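Local coordinates for zinc-binding protein TroA (Treponema pallidum, PDB 1K0F) that binds zinc with high affinity in the periplasm and delivers it to the membrane permease of an ABC transporter for import into the cell, at residues 172-177 and 266-271; 178-183 and 270-275; 101-104 and 108-111; 148-153 and 262-267; 163-168 and 203-208. All coordinates share one frame; numbering follows the deposited sequence.

Contact 1 of 5, residues 172-177 and 266-271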
# COMPACT_ATOMS: atom_id res chain seq x y z
N GLY A 172 2.30 9.56 0.71
CA GLY A 172 3.33 10.45 1.22
C GLY A 172 4.73 10.04 0.76
O GLY A 172 5.47 10.87 0.21
N TYR A 173 5.09 8.78 0.98
CA TYR A 173 6.40 8.29 0.55
C TYR A 173 6.47 8.29 -0.96
O TYR A 173 7.52 8.52 -1.55
CB TYR A 173 6.65 6.87 1.06
CG TYR A 173 6.69 6.74 2.56
CD1 TYR A 173 7.85 6.34 3.21
CD2 TYR A 173 5.54 6.92 3.32
CE1 TYR A 173 7.86 6.12 4.58
CE2 TYR A 173 5.54 6.70 4.68
CZ TYR A 173 6.70 6.30 5.31
OH TYR A 173 6.67 6.06 6.67
N PHE A 174 5.33 8.04 -1.60
CA PHE A 174 5.28 8.04 -3.05
C PHE A 174 5.68 9.45 -3.51
O PHE A 174 6.43 9.61 -4.48
CB PHE A 174 3.86 7.70 -3.53
CG PHE A 174 3.67 7.81 -5.02
CD1 PHE A 174 4.03 6.77 -5.87
CD2 PHE A 174 3.14 8.98 -5.58
CE1 PHE A 174 3.87 6.88 -7.24
CE2 PHE A 174 2.97 9.10 -6.95
CZ PHE A 174 3.34 8.06 -7.78
N SER A 175 5.18 10.45 -2.80
CA SER A 175 5.49 11.83 -3.13
C SER A 175 6.95 12.11 -2.83
O SER A 175 7.68 12.62 -3.69
CB SER A 175 4.60 12.77 -2.31
OG SER A 175 5.19 13.11 -1.05
N ARG A 176 7.40 11.74 -1.63
CA ARG A 176 8.78 11.96 -1.22
C ARG A 176 9.78 11.23 -2.11
O ARG A 176 10.87 11.72 -2.37
CB ARG A 176 8.96 11.52 0.23
CG ARG A 176 10.40 11.52 0.71
CD ARG A 176 10.49 11.18 2.18
NE ARG A 176 10.81 9.77 2.39
CZ ARG A 176 11.16 9.24 3.56
NH1 ARG A 176 11.25 10.00 4.64
NH2 ARG A 176 11.44 7.95 3.64
N ALA A 177 9.38 10.05 -2.60
CA ALA A 177 10.25 9.22 -3.42
C ALA A 177 10.40 9.64 -4.87
O ALA A 177 11.51 9.80 -5.37
CB ALA A 177 9.79 7.77 -3.37
N HIS A 266 0.50 -0.23 -12.18
CA HIS A 266 -0.80 0.29 -12.55
C HIS A 266 -0.91 1.70 -12.03
O HIS A 266 -1.40 2.59 -12.72
CB HIS A 266 -1.92 -0.53 -11.91
CG HIS A 266 -3.18 0.26 -11.72
ND1 HIS A 266 -4.20 0.27 -12.65
CD2 HIS A 266 -3.54 1.15 -10.77
CE1 HIS A 266 -5.13 1.13 -12.27
NE2 HIS A 266 -4.75 1.68 -11.13
N ASN A 267 -0.46 1.89 -10.80
CA ASN A 267 -0.55 3.19 -10.16
C ASN A 267 0.12 4.29 -10.98
O ASN A 267 -0.56 5.18 -11.50
CB ASN A 267 0.04 3.12 -8.74
CG ASN A 267 -1.01 2.71 -7.69
OD1 ASN A 267 -2.12 2.27 -8.02
ND2 ASN A 267 -0.65 2.85 -6.42
N ILE A 268 1.44 4.25 -11.10
CA ILE A 268 2.18 5.25 -11.87
C ILE A 268 1.68 5.35 -13.31
O ILE A 268 1.61 6.44 -13.88
CB ILE A 268 3.70 4.96 -11.89
CG1 ILE A 268 4.47 6.27 -11.96
CG2 ILE A 268 4.09 4.08 -13.08
CD1 ILE A 268 4.39 7.06 -10.70
N ASP A 269 1.33 4.21 -13.90
CA ASP A 269 0.84 4.25 -15.27
C ASP A 269 -0.38 5.15 -15.23
O ASP A 269 -0.35 6.27 -15.72
CB ASP A 269 0.46 2.84 -15.74
CG ASP A 269 1.67 2.02 -16.12
OD1 ASP A 269 2.78 2.36 -15.69
OD2 ASP A 269 1.51 1.02 -16.85
N THR A 270 -1.44 4.65 -14.62
CA THR A 270 -2.70 5.38 -14.51
C THR A 270 -2.54 6.86 -14.19
O THR A 270 -3.16 7.72 -14.82
CB THR A 270 -3.59 4.74 -13.43
OG1 THR A 270 -4.03 3.46 -13.89
CG2 THR A 270 -4.80 5.63 -13.14
N ILE A 271 -1.69 7.16 -13.21
CA ILE A 271 -1.49 8.54 -12.77
C ILE A 271 -0.87 9.45 -13.82
O ILE A 271 -1.54 10.37 -14.30
CB ILE A 271 -0.65 8.59 -11.49
CG1 ILE A 271 -1.44 8.00 -10.32
CG2 ILE A 271 -0.26 10.03 -11.16
CD1 ILE A 271 -0.64 7.84 -9.07
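Phe174 reaches out from helix 172-178 and meets Ile268 and Ile271 of helix 260-273 with the far end of its ring. The tight part lies at Ile268, whose CD1 sits at the ring edge, close to its plane, and only 3.3 Å from Phe174 CZ. Phe174 CE1 is nearly as near, 3.5 Å from the same Ile268 CD1, so this one methyl sits against the CE1-CZ edge of the ring. Ile271 fits more loosely: its CD1 comes in obliquely, 4.2 Å from Phe174 CZ. With CG anti to the backbone N (chi1 174°), the phenylalanine extends far enough to bridge the 9.8 Å between the CA atoms of Phe174 and Ile268, the nearest pair of the two segments. All three side chains are buried, and the contact is purely apolar.

At the more exposed positions, Ser175 and Thr270 bond within their own helices. Ser175 OG folds back to give a 2.6 Å hydrogen bond to Gly172 O, in the carbonyl plane and on a lone pair, and the same oxygen also takes the backbone N of Arg176. Arg176 itself is exposed, with NH2 bonded to Gln90 O. On the partly exposed side of the other helix, Thr270 OG1 and Thr270 N grip His266 O from opposite faces of its plane, the hydroxyl at 3.0 Å from His266 O.

The Phe174 ring stacks on Phe180, just beyond its own helix. Val150 of the long helix 129-156 touches both Phe174 and Ile268, while Leu245 of strand 240-245 and Phe215 of strand 213-217 pack on Ile271.

Contact 2 of 5, residues 178-183 and 270-275; sequences YGFEVK and TIVAAL
A beta-alpha-beta unit, strand 163-166, helix 172-178 and parallel strand 181-184, meets helix 260-273 where Phe180 touches Ile271 and Val272. Phe180 is the last residue before the second strand. Its CG is anti to the carbonyl carbon and beside the backbone N (chi1 -84°), which points the ring at helix 260-273. The ring comes up to both partners at ordinary van der Waals distance: CE2 lies 4.2 Å from Ile271 CG2, approached obliquely, and CZ lies 4.2 Å from Val272 CG1, which stands at the ring edge near its plane. The phenylalanine and valine side chains cross at about a right angle.

Phe180 gets there by a sharp change of course. Gly179, the first residue to leave helical geometry, has positive phi (64°), and the chain then extends into the strand. Helix 260-273 is also finishing: Ala274 leaves helical geometry, and Leu275 N turns back to Val272 O at 2.7 Å. On the strand, Glu181 OE2 forms a salt bridge with Lys183 NZ at 3.3 Å and a second one with Arg209 NH1.

Lys183 is joined through its backbone to Leu164 and Thr166 in the neighbouring strand 163-166. Ala154 and Lys153 of helix 129-156 pack on Phe180 and Val272 respectively, and Ile271 also touches Leu164.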
# COMPACT_ATOMS: atom_id res chain seq x y z
N TYR A 178 9.27 9.83 -5.54
CA TYR A 178 9.28 10.19 -6.95
C TYR A 178 8.80 11.60 -7.29
O TYR A 178 8.55 11.91 -8.46
CB TYR A 178 8.47 9.13 -7.71
CG TYR A 178 8.72 7.75 -7.15
CD1 TYR A 178 9.82 6.99 -7.56
CD2 TYR A 178 7.90 7.21 -6.15
CE1 TYR A 178 10.11 5.75 -7.00
CE2 TYR A 178 8.18 5.97 -5.58
CZ TYR A 178 9.28 5.25 -6.01
OH TYR A 178 9.58 4.03 -5.44
N GLY A 179 8.68 12.45 -6.27
CA GLY A 179 8.26 13.83 -6.47
C GLY A 179 6.87 14.07 -7.02
O GLY A 179 6.67 14.21 -8.23
N PHE A 180 5.89 14.13 -6.13
CA PHE A 180 4.51 14.37 -6.52
C PHE A 180 3.84 15.19 -5.42
O PHE A 180 3.97 14.89 -4.22
CB PHE A 180 3.76 13.04 -6.68
CG PHE A 180 3.93 12.40 -8.04
CD1 PHE A 180 4.83 11.35 -8.22
CD2 PHE A 180 3.17 12.81 -9.12
CE1 PHE A 180 4.96 10.72 -9.45
CE2 PHE A 180 3.30 12.19 -10.37
CZ PHE A 180 4.19 11.14 -10.53
N GLU A 181 3.15 16.24 -5.82
CA GLU A 181 2.44 17.05 -4.85
C GLU A 181 1.19 16.24 -4.58
O GLU A 181 0.25 16.24 -5.37
CB GLU A 181 2.08 18.42 -5.45
CG GLU A 181 1.12 19.22 -4.59
CD GLU A 181 1.57 20.66 -4.42
OE1 GLU A 181 2.78 20.93 -4.56
OE2 GLU A 181 0.70 21.51 -4.13
N VAL A 182 1.19 15.50 -3.48
CA VAL A 182 0.04 14.68 -3.17
C VAL A 182 -0.90 15.30 -2.16
O VAL A 182 -0.50 16.11 -1.31
CB VAL A 182 0.48 13.31 -2.67
CG1 VAL A 182 1.20 12.58 -3.78
CG2 VAL A 182 1.37 13.45 -1.45
N LYS A 183 -2.17 14.93 -2.27
CA LYS A 183 -3.21 15.41 -1.38
C LYS A 183 -4.23 14.30 -1.41
O LYS A 183 -4.39 13.64 -2.43
CB LYS A 183 -3.82 16.69 -1.93
CG LYS A 183 -2.87 17.89 -1.96
CD LYS A 183 -3.08 18.80 -0.74
CE LYS A 183 -2.29 20.10 -0.84
NZ LYS A 183 -1.55 20.20 -2.13
N THR A 270 -1.44 4.65 -14.62
CA THR A 270 -2.70 5.38 -14.51
C THR A 270 -2.54 6.86 -14.19
O THR A 270 -3.16 7.72 -14.82
CB THR A 270 -3.59 4.74 -13.43
OG1 THR A 270 -4.03 3.46 -13.89
CG2 THR A 270 -4.80 5.63 -13.14
N ILE A 271 -1.69 7.16 -13.21
CA ILE A 271 -1.49 8.54 -12.77
C ILE A 271 -0.87 9.45 -13.82
O ILE A 271 -1.54 10.37 -14.30
CB ILE A 271 -0.65 8.59 -11.49
CG1 ILE A 271 -1.44 8.00 -10.32
CG2 ILE A 271 -0.26 10.03 -11.16
CD1 ILE A 271 -0.64 7.84 -9.07
N VAL A 272 0.39 9.21 -14.15
CA VAL A 272 1.05 10.04 -15.16
C VAL A 272 0.17 10.08 -16.42
O VAL A 272 -0.06 11.14 -16.99
CB VAL A 272 2.47 9.49 -15.52
CG1 VAL A 272 3.37 9.55 -14.30
CG2 VAL A 272 2.39 8.08 -16.05
N ALA A 273 -0.32 8.92 -16.84
CA ALA A 273 -1.19 8.87 -18.00
C ALA A 273 -2.26 9.93 -17.79
O ALA A 273 -2.36 10.90 -18.54
CB ALA A 273 -1.82 7.50 -18.13
N ALA A 274 -3.04 9.75 -16.74
CA ALA A 274 -4.12 10.67 -16.42
C ALA A 274 -3.65 12.06 -16.03
O ALA A 274 -4.47 12.89 -15.65
CB ALA A 274 -4.97 10.09 -15.30
N LEU A 275 -2.36 12.34 -16.15
CA LEU A 275 -1.88 13.65 -15.74
C LEU A 275 -1.02 14.44 -16.74
O LEU A 275 -0.86 15.65 -16.59
CB LEU A 275 -1.12 13.54 -14.42
CG LEU A 275 -1.92 13.47 -13.11
CD1 LEU A 275 -1.01 13.82 -11.94
CD2 LEU A 275 -3.11 14.42 -13.16

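Contact 3 of 5, residues 101-104 and 108-111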
# COMPACT_ATOMS: atom_id res chain seq x y z
N PRO A 101 2.39 4.74 7.48
CA PRO A 101 2.59 3.30 7.26
C PRO A 101 2.61 2.82 5.81
O PRO A 101 2.85 1.65 5.56
CB PRO A 101 1.46 2.67 8.05
CG PRO A 101 0.38 3.72 8.10
CD PRO A 101 0.98 5.05 7.76
N HIS A 102 2.36 3.73 4.87
CA HIS A 102 2.31 3.37 3.46
C HIS A 102 3.67 3.36 2.79
O HIS A 102 3.84 3.93 1.72
CB HIS A 102 1.37 4.32 2.74
CG HIS A 102 0.03 4.42 3.40
ND1 HIS A 102 -0.22 5.29 4.44
CD2 HIS A 102 -1.12 3.75 3.18
CE1 HIS A 102 -1.47 5.14 4.83
NE2 HIS A 102 -2.05 4.21 4.08
N VAL A 103 4.60 2.67 3.41
CA VAL A 103 5.97 2.57 2.92
C VAL A 103 6.14 1.72 1.66
O VAL A 103 7.16 1.79 0.98
CB VAL A 103 6.89 2.01 4.02
CG1 VAL A 103 6.92 2.97 5.20
CG2 VAL A 103 6.38 0.65 4.46
N TRP A 104 5.14 0.90 1.35
CA TRP A 104 5.22 0.06 0.17
C TRP A 104 5.09 0.92 -1.08
O TRP A 104 4.94 0.39 -2.18
CB TRP A 104 4.10 -0.97 0.18
CG TRP A 104 2.78 -0.33 0.32
CD1 TRP A 104 2.06 0.28 -0.66
CD2 TRP A 104 2.02 -0.21 1.52
NE1 TRP A 104 0.89 0.79 -0.14
CE2 TRP A 104 0.85 0.50 1.20
CE3 TRP A 104 2.23 -0.63 2.84
CZ2 TRP A 104 -0.13 0.80 2.14
CZ3 TRP A 104 1.26 -0.33 3.78
CH2 TRP A 104 0.09 0.38 3.43
N LYS A 108 12.11 1.43 -2.90
CA LYS A 108 13.44 1.29 -2.32
C LYS A 108 13.41 1.07 -0.81
O LYS A 108 14.28 0.39 -0.25
CB LYS A 108 14.27 2.53 -2.65
CG LYS A 108 15.70 2.24 -3.07
CD LYS A 108 16.69 3.06 -2.23
CE LYS A 108 17.34 4.18 -3.04
NZ LYS A 108 18.68 4.54 -2.50
N LEU A 109 12.42 1.65 -0.15
CA LEU A 109 12.29 1.53 1.30
C LEU A 109 11.39 0.34 1.65
O LEU A 109 11.24 -0.01 2.81
CB LEU A 109 11.70 2.81 1.87
CG LEU A 109 11.41 2.83 3.37
CD1 LEU A 109 12.64 3.31 4.13
CD2 LEU A 109 10.21 3.74 3.65
N TRP A 110 10.80 -0.26 0.62
CA TRP A 110 9.94 -1.41 0.82
C TRP A 110 10.82 -2.65 0.80
O TRP A 110 10.41 -3.71 1.27
CB TRP A 110 8.91 -1.49 -0.29
CG TRP A 110 8.01 -2.68 -0.19
CD1 TRP A 110 7.89 -3.69 -1.10
CD2 TRP A 110 7.07 -2.96 0.86
NE1 TRP A 110 6.94 -4.58 -0.68
CE2 TRP A 110 6.42 -4.17 0.52
CE3 TRP A 110 6.72 -2.31 2.05
CZ2 TRP A 110 5.43 -4.74 1.33
CZ3 TRP A 110 5.74 -2.88 2.86
CH2 TRP A 110 5.10 -4.08 2.49
N SER A 111 12.02 -2.51 0.25
CA SER A 111 12.96 -3.63 0.19
C SER A 111 13.21 -4.08 1.63
O SER A 111 13.55 -5.24 1.87
CB SER A 111 14.28 -3.19 -0.44
OG SER A 111 14.18 -1.87 -0.95
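Trp104 and Trp110 form a T-shaped pair across the turn that leads into helix 107-124. From the start of its side chain, Trp104 CB lies over the face of the Trp110 six-membered ring, a CH-pi contact 3.6 Å from the ring centroid and 15° off the normal; its nearest ring atom is Trp110 CE3, at 3.5 Å. With CG between the backbone N and the carbonyl carbon (chi1 55°), the indole then heads away from the helix. Its edge is directed at the face of Trp110, the two planes at 89°, and Trp104 CE3 still comes within 4.2 Å of Trp110 CZ3. Farther out, NE1 is hydrogen-bonded to Ser247 O, and His102 CA lies over one face of the indole. That histidine is a zinc ligand, as is Asp248, whose side chain is about 4 Å from that of Trp104, so the indole sits beside the metal site, which is empty in this structure.

Val103 wedges in next to it. Its CG2 meets the edge of Trp110, 3.8 Å from CE3, while Val103 CG1 packs 3.7 Å from Leu109 CD2.

Tyr173 of helix 172-178 touches Val103 and Leu109, Met11 of helix 10-20 touches both tryptophans, and Leu143 of helix 129-156 packs on Trp110.

Contact 4 of 5, residues 148-153 and 262-267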
# COMPACT_ATOMS: atom_id res chain seq x y z
N ALA A 148 12.87 1.98 -10.11
CA ALA A 148 13.48 2.73 -11.20
C ALA A 148 12.40 3.24 -12.13
O ALA A 148 12.30 4.43 -12.40
CB ALA A 148 14.45 1.84 -11.96
N TYR A 149 11.58 2.30 -12.61
CA TYR A 149 10.48 2.58 -13.52
C TYR A 149 9.58 3.69 -13.00
O TYR A 149 9.30 4.65 -13.71
CB TYR A 149 9.68 1.30 -13.74
CG TYR A 149 8.41 1.43 -14.56
CD1 TYR A 149 8.43 1.24 -15.94
CD2 TYR A 149 7.19 1.69 -13.94
CE1 TYR A 149 7.25 1.29 -16.69
CE2 TYR A 149 6.01 1.75 -14.68
CZ TYR A 149 6.05 1.54 -16.05
OH TYR A 149 4.88 1.56 -16.78
N VAL A 150 9.14 3.56 -11.75
CA VAL A 150 8.26 4.56 -11.14
C VAL A 150 8.91 5.93 -11.07
O VAL A 150 8.22 6.95 -11.05
CB VAL A 150 7.83 4.13 -9.72
CG1 VAL A 150 6.96 5.22 -9.10
CG2 VAL A 150 7.06 2.82 -9.79
N ARG A 151 10.24 5.96 -11.00
CA ARG A 151 10.92 7.24 -10.96
C ARG A 151 10.99 7.75 -12.39
O ARG A 151 10.61 8.89 -12.67
CB ARG A 151 12.32 7.12 -10.37
CG ARG A 151 12.83 8.45 -9.80
CD ARG A 151 14.10 8.28 -8.95
NE ARG A 151 13.97 8.90 -7.63
CZ ARG A 151 13.99 8.22 -6.49
NH1 ARG A 151 14.14 6.90 -6.50
NH2 ARG A 151 13.88 8.86 -5.33
N ARG A 152 11.47 6.91 -13.29
CA ARG A 152 11.56 7.28 -14.70
C ARG A 152 10.19 7.83 -15.06
O ARG A 152 10.05 9.01 -15.38
CB ARG A 152 11.86 6.04 -15.56
CG ARG A 152 11.64 6.24 -17.06
CD ARG A 152 12.11 5.03 -17.86
NE ARG A 152 11.98 3.79 -17.10
CZ ARG A 152 12.44 2.61 -17.50
NH1 ARG A 152 13.07 2.49 -18.66
NH2 ARG A 152 12.27 1.54 -16.73
N LYS A 153 9.18 6.97 -14.97
CA LYS A 153 7.80 7.33 -15.26
C LYS A 153 7.43 8.68 -14.65
O LYS A 153 7.00 9.60 -15.36
CB LYS A 153 6.86 6.25 -14.71
CG LYS A 153 6.42 5.26 -15.76
CD LYS A 153 5.35 5.87 -16.65
CE LYS A 153 4.84 4.88 -17.67
NZ LYS A 153 3.51 5.28 -18.20
N GLY A 262 2.94 -5.14 -10.26
CA GLY A 262 1.89 -4.68 -11.14
C GLY A 262 0.97 -3.66 -10.51
O GLY A 262 0.54 -2.70 -11.16
N MET A 263 0.66 -3.85 -9.24
CA MET A 263 -0.22 -2.93 -8.54
C MET A 263 0.34 -1.52 -8.62
O MET A 263 -0.39 -0.56 -8.88
CB MET A 263 -0.35 -3.32 -7.06
CG MET A 263 -0.76 -2.16 -6.15
SD MET A 263 0.29 -1.97 -4.70
CE MET A 263 -0.92 -1.37 -3.49
N VAL A 264 1.64 -1.42 -8.38
CA VAL A 264 2.35 -0.14 -8.42
C VAL A 264 2.56 0.34 -9.86
O VAL A 264 2.58 1.55 -10.14
CB VAL A 264 3.72 -0.24 -7.72
CG1 VAL A 264 4.47 1.06 -7.86
CG2 VAL A 264 3.52 -0.58 -6.26
N THR A 265 2.71 -0.61 -10.78
CA THR A 265 2.90 -0.25 -12.17
C THR A 265 1.60 0.37 -12.61
O THR A 265 1.59 1.37 -13.32
CB THR A 265 3.20 -1.46 -13.05
OG1 THR A 265 4.51 -1.94 -12.76
CG2 THR A 265 3.13 -1.08 -14.51
N HIS A 266 0.50 -0.23 -12.18
CA HIS A 266 -0.80 0.29 -12.55
C HIS A 266 -0.91 1.70 -12.03
O HIS A 266 -1.40 2.59 -12.72
CB HIS A 266 -1.92 -0.53 -11.91
CG HIS A 266 -3.18 0.26 -11.72
ND1 HIS A 266 -4.20 0.27 -12.65
CD2 HIS A 266 -3.54 1.15 -10.77
CE1 HIS A 266 -5.13 1.13 -12.27
NE2 HIS A 266 -4.75 1.68 -11.13
N ASN A 267 -0.46 1.89 -10.80
CA ASN A 267 -0.55 3.19 -10.16
C ASN A 267 0.12 4.29 -10.98
O ASN A 267 -0.56 5.18 -11.50
CB ASN A 267 0.04 3.12 -8.74
CG ASN A 267 -1.01 2.71 -7.69
OD1 ASN A 267 -2.12 2.27 -8.02
ND2 ASN A 267 -0.65 2.85 -6.42
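Val150 and Val264 meet at about a right angle, and beside them Tyr149 crosses Thr265 in the same way. This is helix-on-helix packing between helix 260-273 and the long helix 129-156, the backbone helix of this family of metal-binding proteins, whose two lobes it spans. The helices come close here, with Val150 CA and Thr265 CA 7.3 Å apart.

The valine pair is the buried half. Both have CG1 anti to the backbone N, yet they use different branches: Val150 offers CG2 and Val264 offers CG1, and these two methyls are 3.7 Å apart. Tyr178 of helix 172-178 also touches Val150.

Tyr149 and Thr265 make the partly exposed half. The tyrosine extends with CG anti to the backbone N (chi1 174°), which brings the outer end of its ring up to the threonine methyl: Thr265 CG2 lies 3.9 Å from Tyr149 OH and 4.0 Å from Tyr149 CE2, approaching the ring obliquely. The two hydroxyls are engaged elsewhere. Tyr149 OH is hydrogen-bonded to Asp269 OD1 one turn further along helix 260-273, and Thr265 OG1 to Val261 O one turn back. In Thr265, OG1 stands beside the backbone N (chi1 -71°) and CG2 anti to it, the branch that meets Tyr149.

Lys153, one turn on from Tyr149, lies over the ring, its CG 3.7 Å above the plane of Tyr149 and offset toward the rim.

Contact 5 of 5, residues 163-168 and 203-208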
# COMPACT_ATOMS: atom_id res chain seq x y z
N VAL A 163 1.13 16.92 -9.39
CA VAL A 163 0.29 17.17 -8.22
C VAL A 163 -0.80 16.10 -8.22
O VAL A 163 -1.71 16.15 -9.05
CB VAL A 163 -0.40 18.55 -8.29
CG1 VAL A 163 -1.32 18.73 -7.10
CG2 VAL A 163 0.65 19.65 -8.32
N LEU A 164 -0.71 15.14 -7.31
CA LEU A 164 -1.72 14.08 -7.26
C LEU A 164 -2.66 14.17 -6.06
O LEU A 164 -2.23 14.26 -4.91
CB LEU A 164 -1.05 12.70 -7.29
CG LEU A 164 -1.83 11.49 -6.76
CD1 LEU A 164 -2.71 10.89 -7.84
CD2 LEU A 164 -0.83 10.46 -6.26
N VAL A 165 -3.95 14.16 -6.35
CA VAL A 165 -4.96 14.21 -5.30
C VAL A 165 -5.69 12.88 -5.40
O VAL A 165 -6.17 12.50 -6.48
CB VAL A 165 -5.93 15.39 -5.50
CG1 VAL A 165 -7.04 15.33 -4.46
CG2 VAL A 165 -5.19 16.71 -5.40
N THR A 166 -5.76 12.16 -4.29
CA THR A 166 -6.41 10.86 -4.27
C THR A 166 -7.40 10.68 -3.13
O THR A 166 -7.57 11.58 -2.30
CB THR A 166 -5.35 9.76 -4.15
OG1 THR A 166 -4.35 10.19 -3.22
CG2 THR A 166 -4.70 9.49 -5.50
N ALA A 167 -8.03 9.52 -3.09
CA ALA A 167 -9.02 9.17 -2.06
C ALA A 167 -8.56 9.49 -0.63
O ALA A 167 -9.28 10.17 0.11
CB ALA A 167 -9.37 7.69 -2.18
N HIS A 168 -7.39 8.98 -0.23
CA HIS A 168 -6.84 9.24 1.11
C HIS A 168 -5.32 9.41 1.12
O HIS A 168 -4.64 9.02 0.18
CB HIS A 168 -7.31 8.15 2.11
CG HIS A 168 -6.49 6.89 2.12
ND1 HIS A 168 -6.33 6.10 1.00
CD2 HIS A 168 -5.85 6.25 3.13
CE1 HIS A 168 -5.63 5.03 1.32
NE2 HIS A 168 -5.33 5.09 2.60
N ALA A 203 -11.44 20.84 -3.33
CA ALA A 203 -12.17 21.04 -4.57
C ALA A 203 -11.61 22.26 -5.29
O ALA A 203 -11.19 22.17 -6.44
CB ALA A 203 -13.65 21.23 -4.27
N ALA A 204 -11.61 23.40 -4.61
CA ALA A 204 -11.08 24.62 -5.22
C ALA A 204 -9.61 24.44 -5.56
O ALA A 204 -9.17 24.86 -6.62
CB ALA A 204 -11.26 25.80 -4.27
N PHE A 205 -8.86 23.81 -4.66
CA PHE A 205 -7.44 23.59 -4.88
C PHE A 205 -7.21 22.96 -6.24
O PHE A 205 -6.36 23.39 -7.00
CB PHE A 205 -6.88 22.67 -3.81
CG PHE A 205 -5.61 22.02 -4.21
CD1 PHE A 205 -4.45 22.78 -4.35
CD2 PHE A 205 -5.56 20.65 -4.46
CE1 PHE A 205 -3.24 22.19 -4.73
CE2 PHE A 205 -4.36 20.04 -4.84
CZ PHE A 205 -3.20 20.81 -4.98
N ILE A 206 -8.01 21.94 -6.52
CA ILE A 206 -7.94 21.21 -7.78
C ILE A 206 -8.44 22.09 -8.93
O ILE A 206 -7.98 21.96 -10.07
CB ILE A 206 -8.78 19.91 -7.70
CG1 ILE A 206 -8.23 18.99 -6.62
CG2 ILE A 206 -8.77 19.18 -9.03
CD1 ILE A 206 -9.26 18.03 -6.06
N ALA A 207 -9.37 22.99 -8.63
CA ALA A 207 -9.92 23.88 -9.66
C ALA A 207 -8.96 25.04 -9.93
O ALA A 207 -8.87 25.53 -11.06
CB ALA A 207 -11.27 24.41 -9.22
N GLN A 208 -8.27 25.47 -8.89
CA GLN A 208 -7.32 26.56 -9.01
C GLN A 208 -6.14 26.06 -9.83
O GLN A 208 -5.80 26.63 -10.85
CB GLN A 208 -6.86 27.00 -7.62
CG GLN A 208 -7.41 28.35 -7.21
CD GLN A 208 -8.14 28.33 -5.88
OE1 GLN A 208 -9.06 29.12 -5.64
NE2 GLN A 208 -7.72 27.43 -4.99
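A chi1 of 160° at Phe205 sets CG anti to the backbone N and carries the ring toward the strand. In Val165 a chi1 of 175° turns CG1 to Ile206 and leaves CG2, anti to the carbonyl carbon, for Phe205. The ring meets two valines with its rim. Val163 CG1 is 3.5 Å from Phe205 CZ, and Val165 CG2 is 3.5 Å from Phe205 CE2, both methyls near the ring plane. The other branch of Val165 is also used: CG1 packs 3.8 Å from CD1 of Ile206, which crosses it obliquely.

Helix 196-208 here covers one face of the parallel sheet in the C-terminal alpha/beta lobe, running against strand 163-166 at 149° with the short axes 10.6 Å apart. Val163 and Val165 point at the helix, while Leu164 between them points away and packs on Phe215 of strand 213-217, to which Val165 is joined by backbone hydrogen bonding. Leu228 and Val232 of helix 225-233 touch Ile206. Beyond Val165 the chain turns a corner at Ala167 and delivers the zinc ligand His168, whose ND1 is hydrogen-bonded to Glu217 OE2.

In the fold
From the N terminus, contact 3 comes first, closing a short turn at the start of helix 107-124 before any of the others opens. Helix 129-156 then opens contact 4, whose loop returns only at helix 260-273 and holds contact 5 nested inside it. Contact 5 crosses contacts 1 and 2, which begin within its loop and end on helix 260-273; contact 2 also crosses contact 4. That late helix thus ties the long helix to helix 172-178 and the strand after it, while contact 5 fastens helix 196-208 to the same sheet. Contacts 3 and 5 lie about 24 Å apart between centres, yet each carries a zinc ligand, and these two histidines meet.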